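Local coordinates for penicillin-binding protein PbpB (Mycobacterium tuberculosis, PDB 6KGU) that helps build the bacterial cell wall by synthesising cross-linked peptidoglycan from lipid intermediates, and is a target of beta-lactam antibiotics, at residues P468-A473 with I501-N506; G295-G300 with T329-Q334. All blocks are in the same frame, centred on the assembly; numbering follows the deposited sequence.

Overall arrangement
Both contacts lie in the penicillin-sensitive transpeptidase domain, their centres about 30 Å apart and their nearest atoms about 16 Å apart, so they do not touch. They come in series along the chain: contact 2 is complete before contact 1 opens. Contact 2 joins the hairpin strand 296-299 to helix 326-336 at the surface, with the side chain of Leu-330 about 9 Å from bound aztreonam. Contact 1 is more buried and lies in the antiparallel sheet, where strands 473-483 and 493-502 are neighbours; the side chain of Ala-473 is about 14 Å from bound aztreonam. Contact 2 thus lies near the antibiotic pocket, while contact 1 joins the start of strand 473-483 to the end of strand 493-502, away from the annotated sites.

Contact 1. Residues P468-A473 with I501-N506; sequences PGYQMA and IATADN
Strands 473-483 and 493-502, antiparallel neighbours in the transpeptidase sheet, meet here at the start of one and the end of the other, where Ala-473 and Ile-501 form a hydrogen-bonded pair. Ile-501 N donates a hydrogen bond to Ala-473 O at 2.7 Å; the return bond from Ala-473 N to Ile-501 O is weak. Beyond the strand end, a cis peptide between Ala-502 and Thr-503 redirects the chain, and Ala-504 N reaches Gln-471 O at 2.8 Å, nearly straight at 164°. Gln-471 sits at the centre of an inverse gamma turn. Its extended side chain crosses that of Asp-505 at about a right angle, the amide stacked on the carboxylate with the planes 25° apart. Asp-505 OD1 accepts from Thr-503 OG1 above the carboxylate plane at 2.8 Å, and from a water, 2.7 Å away, that also accepts from Gln-471 N. Two partners thus hold OD1, and the water ties the carboxylate to the backbone of the turn. Met-472 bends at chi2 (-53°), and its SD lies 3.7 Å from Ala-502 CB. Helix 531-544 covers that side through Met-542, helix 390-401 packs on Ile-501, and Gln-444 of helix 436-445 bonds Gln-471 OE1.

Contact 2. Residues G295-G300 with T329-Q334; sequences GSIQMG and TLMLSQ
Strand 296-299 runs at 41° to segment 329-334 of helix 326-336, and the axes of these two segments approach to 10.4 Å. That separation is bridged by side chains alone, from Ile-297 and Met-299 on the strand and Leu-330, Met-331 and Gln-334 on the helix. Met-299 is fully extended, CG anti to the backbone N (chi1 179°), which starts the chain off toward the helix; SD ends 3.7 Å from Leu-330 CB, the two side chains crossing obliquely. Gln-334, also extended, comes from the helix to meet Met-299 tip to tip: its NE2 points at SD over 3.5 Å in a weak hydrogen bond that is almost straight at 171°, while Met-299 CE touches Gln-334 CG at 3.8 Å. Ile-297 brings only CD1 to the helix, 4.3 Å from Leu-330 CB and 4.1 Å from Gln-334 NE2. The side chain of Leu-330 also touches Pro-381, and that of Met-299 touches Phe-377. The interface is thus mostly apolar, with a sulfur as the acceptor of its one hydrogen bond: dispersion should supply most of the adhesion between hairpin and helix, and the amide-to-thioether bond probably adds direction more than strength.

Contact 1. Residues P468-A473 with I501-N506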
loop_
_atom_site.group_PDB
_atom_site.type_symbol
_atom_site.label_atom_id
_atom_site.label_comp_id
_atom_site.label_asym_id
_atom_site.label_seq_id
_atom_site.Cartn_x
_atom_site.Cartn_y
_atom_site.Cartn_z
ATOM N N PRO A 468 12.915 3.847 -17.782
ATOM C CA PRO A 468 13.176 4.809 -18.866
ATOM C C PRO A 468 12.040 4.864 -19.878
ATOM O O PRO A 468 11.453 3.845 -20.246
ATOM C CB PRO A 468 14.471 4.289 -19.496
ATOM C CG PRO A 468 15.174 3.599 -18.352
ATOM C CD PRO A 468 14.062 2.950 -17.549
ATOM N N GLY A 469 11.708 6.081 -20.290
ATOM C CA GLY A 469 10.569 6.313 -21.147
ATOM C C GLY A 469 9.284 6.652 -20.426
ATOM O O GLY A 469 8.296 6.982 -21.087
ATOM N N TYR A 470 9.261 6.587 -19.096
ATOM C CA TYR A 470 8.059 6.852 -18.320
ATOM C C TYR A 470 8.381 7.804 -17.178
ATOM O O TYR A 470 9.468 7.752 -16.594
ATOM C CB TYR A 470 7.458 5.547 -17.753
ATOM C CG TYR A 470 6.946 4.598 -18.818
ATOM C CD1 TYR A 470 5.724 4.817 -19.439
ATOM C CD2 TYR A 470 7.679 3.475 -19.193
ATOM C CE1 TYR A 470 5.249 3.953 -20.412
ATOM C CE2 TYR A 470 7.205 2.602 -20.159
ATOM C CZ TYR A 470 5.996 2.853 -20.769
ATOM O OH TYR A 470 5.518 1.994 -21.730
ATOM N N GLN A 471 7.418 8.668 -16.853
ATOM C CA GLN A 471 7.529 9.581 -15.711
ATOM C C GLN A 471 7.149 8.861 -14.407
ATOM O O GLN A 471 6.156 9.171 -13.749
ATOM C CB GLN A 471 6.649 10.810 -15.926
ATOM C CG GLN A 471 7.044 11.707 -17.099
ATOM C CD GLN A 471 6.352 13.072 -17.063
ATOM O OE1 GLN A 471 5.943 13.554 -16.004
ATOM N NE2 GLN A 471 6.240 13.704 -18.225
ATOM N N MET A 472 7.964 7.882 -14.024
ATOM C CA MET A 472 7.738 7.247 -12.733
ATOM C C MET A 472 8.025 8.245 -11.617
ATOM O O MET A 472 8.855 9.151 -11.758
ATOM C CB MET A 472 8.609 6.003 -12.563
ATOM C CG MET A 472 8.269 4.840 -13.538
ATOM S SD MET A 472 6.524 4.374 -13.531
ATOM C CE MET A 472 6.508 3.242 -14.925
ATOM N N ALA A 473 7.298 8.095 -10.512
ATOM C CA ALA A 473 7.445 8.977 -9.358
ATOM C C ALA A 473 7.147 8.177 -8.102
ATOM O O ALA A 473 6.235 7.349 -8.108
ATOM C CB ALA A 473 6.500 10.184 -9.448
ATOM N N ILE A 501 3.872 6.004 -8.198
ATOM C CA ILE A 501 2.756 6.265 -9.101
ATOM C C ILE A 501 3.251 6.047 -10.522
ATOM O O ILE A 501 4.316 6.556 -10.892
ATOM C CB ILE A 501 2.222 7.701 -8.920
ATOM C CG1 ILE A 501 1.688 7.901 -7.484
ATOM C CG2 ILE A 501 1.166 8.038 -9.963
ATOM C CD1 ILE A 501 1.466 9.380 -7.086
ATOM N N ALA A 502 2.508 5.262 -11.293
ATOM C CA ALA A 502 2.756 5.099 -12.730
ATOM C C ALA A 502 1.576 5.683 -13.532
ATOM O O ALA A 502 0.478 5.127 -13.499
ATOM C CB ALA A 502 2.958 3.630 -13.069
ATOM N N THR A 503 1.754 6.823 -14.197
ATOM C CA THR A 503 2.933 7.676 -14.122
ATOM C C THR A 503 2.536 9.067 -13.625
ATOM O O THR A 503 1.353 9.352 -13.427
ATOM C CB THR A 503 3.584 7.858 -15.488
ATOM O OG1 THR A 503 2.626 8.489 -16.341
ATOM C CG2 THR A 503 3.982 6.520 -16.087
ATOM N N ALA A 504 3.526 9.949 -13.494
ATOM C CA ALA A 504 3.258 11.288 -12.968
ATOM C C ALA A 504 2.381 12.092 -13.917
ATOM O O ALA A 504 1.486 12.826 -13.479
ATOM C CB ALA A 504 4.568 12.029 -12.713
ATOM N N ASP A 505 2.621 11.973 -15.223
ATOM C CA ASP A 505 1.850 12.772 -16.158
ATOM C C ASP A 505 0.517 12.123 -16.489
ATOM O O ASP A 505 -0.415 12.823 -16.887
ATOM C CB ASP A 505 2.659 13.009 -17.424
ATOM C CG ASP A 505 3.009 11.711 -18.139
ATOM O OD1 ASP A 505 3.589 10.793 -17.512
ATOM O OD2 ASP A 505 2.668 11.595 -19.324
ATOM N N ASN A 506 0.403 10.813 -16.304
ATOM C CA ASN A 506 -0.856 10.091 -16.502
ATOM C C ASN A 506 -0.987 9.000 -15.441
ATOM O O ASN A 506 -0.658 7.830 -15.678
ATOM C CB ASN A 506 -0.928 9.503 -17.913
ATOM C CG ASN A 506 -2.276 8.882 -18.207
ATOM O OD1 ASN A 506 -3.251 9.142 -17.510
ATOM N ND2 ASN A 506 -2.333 8.050 -19.225
HETATM O O HOH W 1 5.113 8.786 -18.477
#

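Contact 2. Residues G295-G300 with T329-Q334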
loop_
_atom_site.group_PDB
_atom_site.type_symbol
_atom_site.label_atom_id
_atom_site.label_comp_id
_atom_site.label_asym_id
_atom_site.label_seq_id
_atom_site.Cartn_x
_atom_site.Cartn_y
_atom_site.Cartn_z
ATOM N N GLY A 295 23.341 19.764 8.464
ATOM C CA GLY A 295 23.393 18.328 8.690
ATOM C C GLY A 295 22.557 17.873 9.862
ATOM O O GLY A 295 22.204 16.692 9.943
ATOM N N SER A 296 22.240 18.777 10.780
ATOM C CA SER A 296 21.427 18.410 11.924
ATOM C C SER A 296 20.820 19.675 12.481
ATOM O O SER A 296 21.327 20.772 12.250
ATOM C CB SER A 296 22.247 17.678 12.998
ATOM O OG SER A 296 23.427 18.392 13.298
ATOM N N ILE A 297 19.722 19.515 13.219
ATOM C CA ILE A 297 19.119 20.628 13.935
ATOM C C ILE A 297 18.563 20.135 15.262
ATOM O O ILE A 297 18.285 18.949 15.453
ATOM C CB ILE A 297 17.988 21.325 13.142
ATOM C CG1 ILE A 297 16.859 20.345 12.807
ATOM C CG2 ILE A 297 18.524 22.014 11.895
ATOM C CD1 ILE A 297 15.625 21.052 12.291
ATOM N N GLN A 298 18.386 21.089 16.170
ATOM C CA GLN A 298 17.688 20.890 17.432
ATOM C C GLN A 298 16.256 21.378 17.263
ATOM O O GLN A 298 16.028 22.559 16.982
ATOM C CB GLN A 298 18.376 21.653 18.562
ATOM C CG GLN A 298 19.848 21.318 18.731
ATOM C CD GLN A 298 20.058 19.896 19.200
ATOM O OE1 GLN A 298 21.046 19.250 18.839
ATOM N NE2 GLN A 298 19.125 19.392 20.014
ATOM N N MET A 299 15.299 20.478 17.427
ATOM C CA MET A 299 13.905 20.841 17.252
ATOM C C MET A 299 13.085 20.112 18.302
ATOM O O MET A 299 13.315 18.928 18.548
ATOM C CB MET A 299 13.422 20.491 15.832
ATOM C CG MET A 299 11.979 20.818 15.570
ATOM S SD MET A 299 11.494 20.574 13.853
ATOM C CE MET A 299 9.733 20.877 13.974
ATOM N N GLY A 300 12.139 20.818 18.919
ATOM C CA GLY A 300 11.274 20.173 19.894
ATOM C C GLY A 300 12.020 19.478 21.014
ATOM O O GLY A 300 11.534 18.478 21.545
ATOM N N THR A 329 13.151 18.318 5.648
ATOM C CA THR A 329 11.722 18.069 5.822
ATOM C C THR A 329 11.183 18.825 7.030
ATOM O O THR A 329 10.111 19.438 6.966
ATOM C CB THR A 329 11.473 16.568 5.950
ATOM O OG1 THR A 329 11.825 15.931 4.709
ATOM C CG2 THR A 329 9.983 16.282 6.253
ATOM N N LEU A 330 11.937 18.831 8.128
ATOM C CA LEU A 330 11.454 19.484 9.343
ATOM C C LEU A 330 11.510 21.000 9.226
ATOM O O LEU A 330 10.637 21.692 9.755
ATOM C CB LEU A 330 12.247 19.002 10.555
ATOM C CG LEU A 330 11.930 17.552 10.934
ATOM C CD1 LEU A 330 12.851 17.077 12.044
ATOM C CD2 LEU A 330 10.485 17.416 11.346
ATOM N N MET A 331 12.526 21.541 8.546
ATOM C CA MET A 331 12.564 22.980 8.315
ATOM C C MET A 331 11.342 23.439 7.533
ATOM O O MET A 331 10.691 24.424 7.897
ATOM C CB MET A 331 13.850 23.355 7.583
ATOM C CG MET A 331 15.077 23.118 8.435
ATOM S SD MET A 331 16.570 23.682 7.655
ATOM C CE MET A 331 16.106 25.353 7.241
ATOM N N LEU A 332 11.002 22.716 6.459
ATOM C CA LEU A 332 9.801 23.024 5.684
ATOM C C LEU A 332 8.540 22.774 6.490
ATOM O O LEU A 332 7.569 23.527 6.379
ATOM C CB LEU A 332 9.751 22.179 4.401
ATOM C CG LEU A 332 10.790 22.451 3.316
ATOM C CD1 LEU A 332 10.775 21.316 2.269
ATOM C CD2 LEU A 332 10.548 23.838 2.670
ATOM N N SER A 333 8.516 21.693 7.274
ATOM C CA SER A 333 7.364 21.442 8.138
ATOM C C SER A 333 7.167 22.576 9.150
ATOM O O SER A 333 6.028 22.877 9.530
ATOM C CB SER A 333 7.525 20.094 8.864
ATOM O OG SER A 333 7.563 19.016 7.940
ATOM N N GLN A 334 8.258 23.211 9.597
ATOM C CA GLN A 334 8.135 24.346 10.516
ATOM C C GLN A 334 7.334 25.479 9.891
ATOM O O GLN A 334 6.643 26.213 10.606
ATOM C CB GLN A 334 9.510 24.872 10.941
ATOM C CG GLN A 334 10.283 24.007 11.918
ATOM C CD GLN A 334 11.671 24.573 12.195
ATOM O OE1 GLN A 334 11.934 25.737 11.908
ATOM N NE2 GLN A 334 12.569 23.746 12.741
#